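Hypothetical protein yiiM (PDB 1O65) is of uncertain function but, as a MOSC-domain protein, may bind molybdenum and act as an oxidoreductase on nitrogenous compounds. Local coordinates at residues Leu69-Trp80 with Phe96-Glu107; Gln124-Cys132 with Val183-Trp191. All coordinates share one frame; numbering follows the deposited sequence.

Contact 1: residues Leu69-Trp80 with Phe96-Glu107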
# COMPACT_ATOMS: atom_id res chain seq x y z
N LEU A 69 6.67 -3.42 3.74
CA LEU A 69 5.56 -3.12 4.60
C LEU A 69 4.27 -2.78 3.83
O LEU A 69 4.28 -2.00 2.89
CB LEU A 69 5.86 -1.89 5.47
CG LEU A 69 6.84 -2.01 6.62
CD1 LEU A 69 7.43 -0.65 6.97
CD2 LEU A 69 6.21 -2.63 7.86
N CYS A 70 3.15 -3.29 4.31
CA CYS A 70 1.85 -3.09 3.69
C CYS A 70 0.97 -2.24 4.60
O CYS A 70 0.88 -2.56 5.80
CB CYS A 70 1.18 -4.46 3.46
SG CYS A 70 -0.54 -4.32 2.82
N HIS A 71 0.31 -1.23 4.08
CA HIS A 71 -0.52 -0.35 4.90
C HIS A 71 -1.99 -0.44 4.48
O HIS A 71 -2.25 -0.39 3.27
CB HIS A 71 -0.07 1.12 4.65
CG HIS A 71 -0.54 2.06 5.71
ND1 HIS A 71 0.35 2.83 6.47
CD2 HIS A 71 -1.78 2.33 6.19
CE1 HIS A 71 -0.34 3.53 7.36
NE2 HIS A 71 -1.62 3.25 7.20
N TYR A 72 -2.93 -0.49 5.42
CA TYR A 72 -4.34 -0.44 5.02
C TYR A 72 -5.09 0.51 5.96
O TYR A 72 -5.02 0.44 7.20
CB TYR A 72 -5.00 -1.79 4.92
CG TYR A 72 -6.24 -1.86 4.04
CD1 TYR A 72 -6.15 -1.75 2.67
CD2 TYR A 72 -7.51 -2.03 4.60
CE1 TYR A 72 -7.25 -1.81 1.84
CE2 TYR A 72 -8.62 -2.10 3.78
CZ TYR A 72 -8.49 -1.99 2.41
OH TYR A 72 -9.62 -2.04 1.61
N PRO A 73 -5.74 1.50 5.38
CA PRO A 73 -6.47 2.46 6.19
C PRO A 73 -7.67 1.79 6.84
O PRO A 73 -8.49 1.14 6.15
CB PRO A 73 -6.88 3.54 5.21
CG PRO A 73 -6.00 3.36 4.01
CD PRO A 73 -5.64 1.90 3.96
N ARG A 74 -7.81 1.96 8.16
CA ARG A 74 -9.02 1.46 8.83
C ARG A 74 -10.27 2.13 8.26
O ARG A 74 -11.35 1.51 8.35
CB ARG A 74 -9.01 1.65 10.34
CG ARG A 74 -8.03 0.74 11.08
CD ARG A 74 -8.30 0.70 12.58
NE ARG A 74 -7.81 1.91 13.21
CZ ARG A 74 -6.65 2.31 13.63
NH1 ARG A 74 -5.55 1.58 13.55
NH2 ARG A 74 -6.51 3.53 14.20
N GLU A 75 -10.22 3.36 7.74
CA GLU A 75 -11.41 3.95 7.13
C GLU A 75 -12.10 2.98 6.16
O GLU A 75 -13.34 2.89 6.16
CB GLU A 75 -11.05 5.23 6.37
CG GLU A 75 -10.60 6.42 7.18
CD GLU A 75 -9.18 6.48 7.67
OE1 GLU A 75 -8.44 5.46 7.68
OE2 GLU A 75 -8.75 7.60 8.11
N HIS A 76 -11.38 2.15 5.39
CA HIS A 76 -12.01 1.27 4.43
C HIS A 76 -12.83 0.15 5.01
O HIS A 76 -13.66 -0.41 4.29
CB HIS A 76 -11.01 0.68 3.42
CG HIS A 76 -10.19 1.68 2.69
ND1 HIS A 76 -10.65 2.94 2.38
CD2 HIS A 76 -8.92 1.61 2.21
CE1 HIS A 76 -9.70 3.62 1.77
NE2 HIS A 76 -8.64 2.82 1.64
N TYR A 77 -12.61 -0.26 6.25
CA TYR A 77 -13.42 -1.31 6.87
C TYR A 77 -14.85 -0.82 7.04
O TYR A 77 -15.81 -1.60 6.88
CB TYR A 77 -12.82 -1.78 8.20
CG TYR A 77 -11.53 -2.57 8.00
CD1 TYR A 77 -11.50 -3.64 7.12
CD2 TYR A 77 -10.34 -2.18 8.61
CE1 TYR A 77 -10.34 -4.37 6.93
CE2 TYR A 77 -9.17 -2.89 8.40
CZ TYR A 77 -9.18 -3.98 7.56
OH TYR A 77 -8.04 -4.70 7.33
N LEU A 78 -15.03 0.45 7.40
CA LEU A 78 -16.38 1.01 7.49
C LEU A 78 -17.09 0.78 6.15
O LEU A 78 -18.19 0.22 6.08
CB LEU A 78 -16.33 2.52 7.76
CG LEU A 78 -15.71 2.93 9.10
CD1 LEU A 78 -15.52 4.45 9.14
CD2 LEU A 78 -16.58 2.45 10.26
N TYR A 79 -16.45 1.20 5.05
CA TYR A 79 -17.03 0.98 3.74
C TYR A 79 -17.32 -0.50 3.47
O TYR A 79 -18.41 -0.85 3.00
CB TYR A 79 -16.13 1.55 2.64
CG TYR A 79 -16.64 1.23 1.25
CD1 TYR A 79 -17.57 2.03 0.61
CD2 TYR A 79 -16.18 0.11 0.58
CE1 TYR A 79 -18.02 1.71 -0.66
CE2 TYR A 79 -16.62 -0.21 -0.68
CZ TYR A 79 -17.54 0.59 -1.30
OH TYR A 79 -17.98 0.25 -2.57
N TRP A 80 -16.39 -1.41 3.74
CA TRP A 80 -16.66 -2.82 3.45
C TRP A 80 -17.75 -3.40 4.32
O TRP A 80 -18.63 -4.09 3.78
CB TRP A 80 -15.40 -3.67 3.49
CG TRP A 80 -14.36 -3.25 2.48
CD1 TRP A 80 -13.09 -2.87 2.75
CD2 TRP A 80 -14.53 -3.16 1.06
NE1 TRP A 80 -12.46 -2.52 1.58
CE2 TRP A 80 -13.31 -2.70 0.52
CE3 TRP A 80 -15.58 -3.42 0.18
CZ2 TRP A 80 -13.11 -2.51 -0.85
CZ3 TRP A 80 -15.39 -3.25 -1.18
CH2 TRP A 80 -14.16 -2.79 -1.70
N PHE A 96 -6.88 -7.49 5.54
CA PHE A 96 -6.29 -7.33 4.21
C PHE A 96 -4.81 -7.66 4.17
O PHE A 96 -4.19 -7.40 3.13
CB PHE A 96 -6.56 -5.90 3.68
CG PHE A 96 -7.97 -5.77 3.13
CD1 PHE A 96 -8.25 -6.11 1.82
CD2 PHE A 96 -9.00 -5.34 3.94
CE1 PHE A 96 -9.54 -6.01 1.32
CE2 PHE A 96 -10.30 -5.24 3.45
CZ PHE A 96 -10.57 -5.57 2.14
N GLY A 97 -4.24 -8.21 5.22
CA GLY A 97 -2.83 -8.58 5.24
C GLY A 97 -1.89 -7.44 5.62
O GLY A 97 -0.66 -7.62 5.64
N GLU A 98 -2.39 -6.30 6.06
CA GLU A 98 -1.55 -5.18 6.41
C GLU A 98 -0.65 -5.37 7.61
O GLU A 98 -0.92 -6.08 8.58
CB GLU A 98 -2.42 -3.92 6.64
CG GLU A 98 -3.32 -4.00 7.85
CD GLU A 98 -4.71 -4.48 7.48
OE1 GLU A 98 -4.81 -5.39 6.64
OE2 GLU A 98 -5.71 -3.95 8.01
N ASN A 99 0.48 -4.67 7.57
CA ASN A 99 1.39 -4.63 8.72
C ASN A 99 1.05 -3.38 9.55
O ASN A 99 1.16 -3.40 10.77
CB ASN A 99 2.84 -4.52 8.31
CG ASN A 99 3.27 -5.63 7.37
OD1 ASN A 99 3.63 -5.35 6.22
ND2 ASN A 99 3.23 -6.86 7.89
N LEU A 100 0.66 -2.31 8.84
CA LEU A 100 0.38 -1.04 9.50
C LEU A 100 -1.08 -0.61 9.41
O LEU A 100 -1.65 -0.50 8.34
CB LEU A 100 1.25 0.07 8.92
CG LEU A 100 2.77 -0.11 9.00
CD1 LEU A 100 3.50 1.10 8.46
CD2 LEU A 100 3.21 -0.41 10.42
N SER A 101 -1.68 -0.31 10.57
CA SER A 101 -3.10 0.08 10.58
C SER A 101 -3.25 1.43 11.26
O SER A 101 -2.73 1.63 12.36
CB SER A 101 -3.94 -0.98 11.26
OG SER A 101 -5.29 -0.56 11.38
N THR A 102 -3.94 2.37 10.62
CA THR A 102 -4.15 3.71 11.10
C THR A 102 -5.50 4.35 10.73
O THR A 102 -6.31 3.86 9.95
CB THR A 102 -3.16 4.69 10.38
OG1 THR A 102 -3.44 4.60 8.98
CG2 THR A 102 -1.71 4.45 10.68
N ASP A 103 -5.66 5.57 11.23
CA ASP A 103 -6.74 6.47 10.89
C ASP A 103 -6.04 7.74 10.34
O ASP A 103 -4.86 7.91 10.68
CB ASP A 103 -7.56 6.95 12.07
CG ASP A 103 -8.51 5.94 12.66
OD1 ASP A 103 -9.48 5.53 12.00
OD2 ASP A 103 -8.25 5.58 13.83
N GLY A 104 -6.70 8.52 9.50
CA GLY A 104 -6.13 9.76 9.02
C GLY A 104 -5.28 9.67 7.78
O GLY A 104 -4.85 10.72 7.29
N LEU A 105 -4.94 8.48 7.27
CA LEU A 105 -4.11 8.34 6.08
C LEU A 105 -4.83 7.52 5.02
O LEU A 105 -5.18 6.35 5.24
CB LEU A 105 -2.76 7.70 6.41
CG LEU A 105 -1.76 8.57 7.18
CD1 LEU A 105 -0.54 7.76 7.58
CD2 LEU A 105 -1.32 9.76 6.36
N THR A 106 -5.09 8.12 3.86
CA THR A 106 -5.79 7.42 2.79
C THR A 106 -5.06 7.59 1.46
O THR A 106 -4.07 8.31 1.34
CB THR A 106 -7.24 7.92 2.60
OG1 THR A 106 -7.17 9.27 2.10
CG2 THR A 106 -8.07 7.90 3.87
N GLU A 107 -5.57 6.91 0.41
CA GLU A 107 -4.97 7.04 -0.91
C GLU A 107 -4.98 8.49 -1.40
O GLU A 107 -4.09 8.87 -2.19
CB GLU A 107 -5.73 6.18 -1.95
CG GLU A 107 -5.58 4.68 -1.64
CD GLU A 107 -6.51 4.19 -0.56
OE1 GLU A 107 -7.46 4.92 -0.12
OE2 GLU A 107 -6.29 3.06 -0.09
O HOH W 1 -6.05 -1.30 8.97
O HOH W 2 -3.78 3.59 14.78
O HOH W 3 -5.78 5.74 7.86
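Tyr72 and Phe96 lie in an offset stack, ring centroids 4.2 Å apart and planes 26° from parallel, with Phe96 CB over the tyrosine face as well. His76 CD2 sits over the opposite face of Tyr72, toward its rim. Tyr77 meets Phe96 rim to rim, and Trp80 approaches it obliquely with CD1 and NE1, completing an aromatic cluster. Trp80 NE1 donates in its ring plane to Tyr72 OH, which fixes that end of the stack. From the side, Tyr77 OH donates to the syn lone pair of Glu98 OE2 at 2.5 Å. The carboxylate arrives there because Glu98 CG sits between its backbone N and carbonyl carbon (chi1 67°) and the chain then bends at chi2. A water joins the same OE2 to Tyr72 O and Ser101 OG.

Beyond the cluster, His71 takes Leu100 CB over its face and meets Thr102 OG1 at its edge, NE2 to OG1 2.9 Å. Arg74 spreads its guanidinium over the Thr102 backbone; NH2 makes a salt bridge to Asp103 OD2 from above the carboxylate plane at 2.7 Å, and NH1 another to Asp18. Glu75 OE2 receives Gly104 N. The Glu107 carboxylate, nearly coplanar with the His76 ring, accepts from His76 NE2 at OE2, which also accepts from Gly155 N. Strand 69-73, helix 75-83 and strand 100-102, with His71 and Leu100 bridged in parallel, form a beta-alpha-beta unit of the MOSC domain.

Contact 2: residues Gln124-Cys132 with Val183-Trp191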
# COMPACT_ATOMS: atom_id res chain seq x y z
N GLN A 124 9.48 4.63 2.90
CA GLN A 124 9.03 5.39 1.77
C GLN A 124 7.92 4.68 0.99
O GLN A 124 8.04 3.51 0.65
CB GLN A 124 10.19 5.71 0.82
CG GLN A 124 9.73 6.54 -0.41
CD GLN A 124 10.93 7.04 -1.19
OE1 GLN A 124 11.77 6.26 -1.61
NE2 GLN A 124 11.01 8.34 -1.43
N VAL A 125 6.87 5.43 0.65
CA VAL A 125 5.74 4.85 -0.10
C VAL A 125 6.23 4.49 -1.49
O VAL A 125 6.78 5.35 -2.18
CB VAL A 125 4.54 5.80 -0.17
CG1 VAL A 125 3.42 5.22 -1.02
CG2 VAL A 125 4.04 6.10 1.25
N SER A 126 6.09 3.23 -1.88
CA SER A 126 6.66 2.80 -3.16
C SER A 126 5.63 2.47 -4.21
O SER A 126 5.91 2.52 -5.41
CB SER A 126 7.54 1.57 -2.88
OG SER A 126 6.66 0.48 -2.60
N GLN A 127 4.40 2.15 -3.81
CA GLN A 127 3.35 1.84 -4.78
C GLN A 127 2.02 1.59 -4.08
O GLN A 127 2.00 1.27 -2.88
CB GLN A 127 3.70 0.55 -5.57
CG GLN A 127 3.79 -0.68 -4.66
CD GLN A 127 3.87 -1.98 -5.46
OE1 GLN A 127 4.88 -2.33 -6.06
NE2 GLN A 127 2.75 -2.69 -5.53
N PRO A 128 0.94 1.73 -4.82
CA PRO A 128 -0.39 1.37 -4.29
C PRO A 128 -0.40 -0.14 -4.15
O PRO A 128 0.47 -0.77 -4.78
CB PRO A 128 -1.37 1.88 -5.32
CG PRO A 128 -0.61 2.74 -6.26
CD PRO A 128 0.85 2.37 -6.14
N ARG A 129 -1.11 -0.72 -3.21
CA ARG A 129 -1.17 -2.17 -3.08
C ARG A 129 -2.06 -2.71 -4.22
O ARG A 129 -3.12 -2.16 -4.52
CB ARG A 129 -1.68 -2.58 -1.70
CG ARG A 129 -1.72 -4.10 -1.43
CD ARG A 129 -3.10 -4.65 -1.81
NE ARG A 129 -3.31 -5.98 -1.25
CZ ARG A 129 -3.59 -6.22 0.04
NH1 ARG A 129 -3.70 -5.21 0.91
NH2 ARG A 129 -3.71 -7.48 0.44
N SER A 130 -1.62 -3.75 -4.86
CA SER A 130 -2.25 -4.44 -5.96
C SER A 130 -3.17 -5.58 -5.55
O SER A 130 -2.70 -6.69 -5.32
CB SER A 130 -1.14 -5.11 -6.81
OG SER A 130 -0.90 -4.43 -8.01
N PRO A 131 -4.48 -5.39 -5.58
CA PRO A 131 -5.42 -6.45 -5.24
C PRO A 131 -5.12 -7.72 -6.02
O PRO A 131 -4.83 -7.70 -7.22
CB PRO A 131 -6.78 -5.90 -5.59
CG PRO A 131 -6.58 -4.59 -6.23
CD PRO A 131 -5.16 -4.18 -6.06
N CYS A 132 -5.17 -8.83 -5.35
CA CYS A 132 -4.90 -10.16 -5.86
C CYS A 132 -6.08 -11.08 -5.53
O CYS A 132 -6.73 -10.94 -4.49
CB CYS A 132 -3.62 -10.64 -5.18
SG CYS A 132 -3.14 -12.35 -5.35
N VAL A 183 -1.34 8.33 -4.09
CA VAL A 183 -1.61 6.91 -4.23
C VAL A 183 -2.87 6.71 -5.05
O VAL A 183 -2.95 5.89 -5.97
CB VAL A 183 -1.73 6.25 -2.83
CG1 VAL A 183 -2.16 4.81 -2.92
CG2 VAL A 183 -0.35 6.31 -2.13
N GLN A 184 -3.88 7.56 -4.83
CA GLN A 184 -5.14 7.50 -5.55
C GLN A 184 -4.88 7.70 -7.04
O GLN A 184 -5.36 6.91 -7.85
CB GLN A 184 -6.14 8.53 -5.03
CG GLN A 184 -7.43 8.60 -5.84
CD GLN A 184 -8.37 9.65 -5.23
OE1 GLN A 184 -8.06 10.84 -5.17
NE2 GLN A 184 -9.53 9.22 -4.77
N GLU A 185 -4.11 8.73 -7.38
CA GLU A 185 -3.75 8.98 -8.76
C GLU A 185 -2.98 7.80 -9.36
O GLU A 185 -3.29 7.36 -10.45
CB GLU A 185 -2.92 10.24 -8.90
CG GLU A 185 -3.62 11.55 -8.54
CD GLU A 185 -2.61 12.70 -8.54
OE1 GLU A 185 -2.19 13.05 -9.67
OE2 GLU A 185 -2.25 13.19 -7.44
N ALA A 186 -1.97 7.28 -8.67
CA ALA A 186 -1.21 6.17 -9.21
C ALA A 186 -2.15 4.98 -9.46
O ALA A 186 -2.09 4.37 -10.51
CB ALA A 186 -0.06 5.76 -8.31
N ALA A 187 -3.01 4.69 -8.46
CA ALA A 187 -3.96 3.63 -8.61
C ALA A 187 -4.84 3.89 -9.84
O ALA A 187 -4.91 2.96 -10.65
CB ALA A 187 -4.82 3.38 -7.37
N ALA A 188 -5.33 5.09 -10.05
CA ALA A 188 -6.19 5.42 -11.17
C ALA A 188 -5.47 5.33 -12.51
O ALA A 188 -6.02 4.93 -13.55
CB ALA A 188 -6.75 6.86 -11.00
N ILE A 189 -4.25 5.81 -12.55
CA ILE A 189 -3.42 5.74 -13.74
C ILE A 189 -3.18 4.27 -14.10
O ILE A 189 -3.08 3.91 -15.28
CB ILE A 189 -2.05 6.42 -13.50
CG1 ILE A 189 -2.22 7.92 -13.32
CG2 ILE A 189 -1.12 6.07 -14.66
CD1 ILE A 189 -0.99 8.71 -12.92
N ALA A 190 -2.98 3.41 -13.13
CA ALA A 190 -2.73 2.01 -13.43
C ALA A 190 -3.98 1.26 -13.86
O ALA A 190 -3.87 0.46 -14.77
CB ALA A 190 -2.17 1.24 -12.22
N TRP A 191 -5.12 1.52 -13.18
CA TRP A 191 -6.27 0.67 -13.42
C TRP A 191 -7.57 1.32 -13.85
O TRP A 191 -8.52 0.59 -14.15
CB TRP A 191 -6.55 -0.10 -12.10
CG TRP A 191 -5.42 -0.84 -11.49
CD1 TRP A 191 -4.62 -1.76 -12.12
CD2 TRP A 191 -4.93 -0.75 -10.15
NE1 TRP A 191 -3.70 -2.24 -11.24
CE2 TRP A 191 -3.86 -1.65 -10.02
CE3 TRP A 191 -5.33 -0.02 -9.02
CZ2 TRP A 191 -3.14 -1.84 -8.83
CZ3 TRP A 191 -4.61 -0.21 -7.85
CH2 TRP A 191 -3.52 -1.09 -7.75
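Pro128 sets its ring against the helix 183-191, and the apolar contacts of this interface gather round it. Its CG lies 3.7 Å from Ala186 CB and almost as near the backbone N of Ala187, so the proline rests directly on the helix surface, where small alanine side chains allow the close approach. Its CB meets Val183 CG1 at 3.9 Å. The two methyls of Val183 divide the work: with CG1 anti to the backbone N (chi1 174°) and turned to Pro128, CG2 is left to meet Val125 CG1 at 4.1 Å, the two valines crossing at about a right angle.

At the other end of the helix the contact is made by the benzo part of the Trp191 indole. Arg129 O and Ser130 OG lie near the ring plane at its edge, the carbonyl oxygen 3.4 Å from CH2 and the hydroxyl 3.5 Å from CZ2. The Pro131 and Trp191 side chains approach from opposite directions, Pro131 CD coming to 3.9 Å from Trp191 CH2. Replacing Trp191 with an alanine would remove the indole, and would probably leave a gap beside Arg129, Ser130 and Pro131, which would lose their packing partner on the helix.

Hydrogen bonding plays no part between the two segments. Within 124-132, Gln127, whose side chain sets out away from the helix, is tied by NE2 to the carbonyl O of the following residue, Pro128, at 3.1 Å.

Trp191 also meets Trp213 and Phe229 edge-to-face, and Trp213, on helix 211-223, touches Pro128 too. Helix 197-204 packs on Ala186 and Ile189, whereas strand 156-160 pairs with strand 121-128, placing the contact where the MOSC sheet meets the C-terminal helices.

How the contacts relate
Contact 1 closes first along the chain: the run between 69-80 and 96-107 is 15 residues, beginning with the last turn of helix 75-83, folded back within the MOSC domain. Contact 2 opens after it and spans a much longer excursion, 50 residues holding helices and strands, before 183-191 returns to 124-132. The two are therefore in series, neither nested nor crossed. In space they adjoin, centres about 14 Å apart, and both reach the same mixed sheet. Phe96 O probably accepts from Arg129 NH2, and Glu107 O from Gln184 N, so both ends of 96-107 touch contact 2. Together they link the beta-alpha-beta unit to the C-terminal helices.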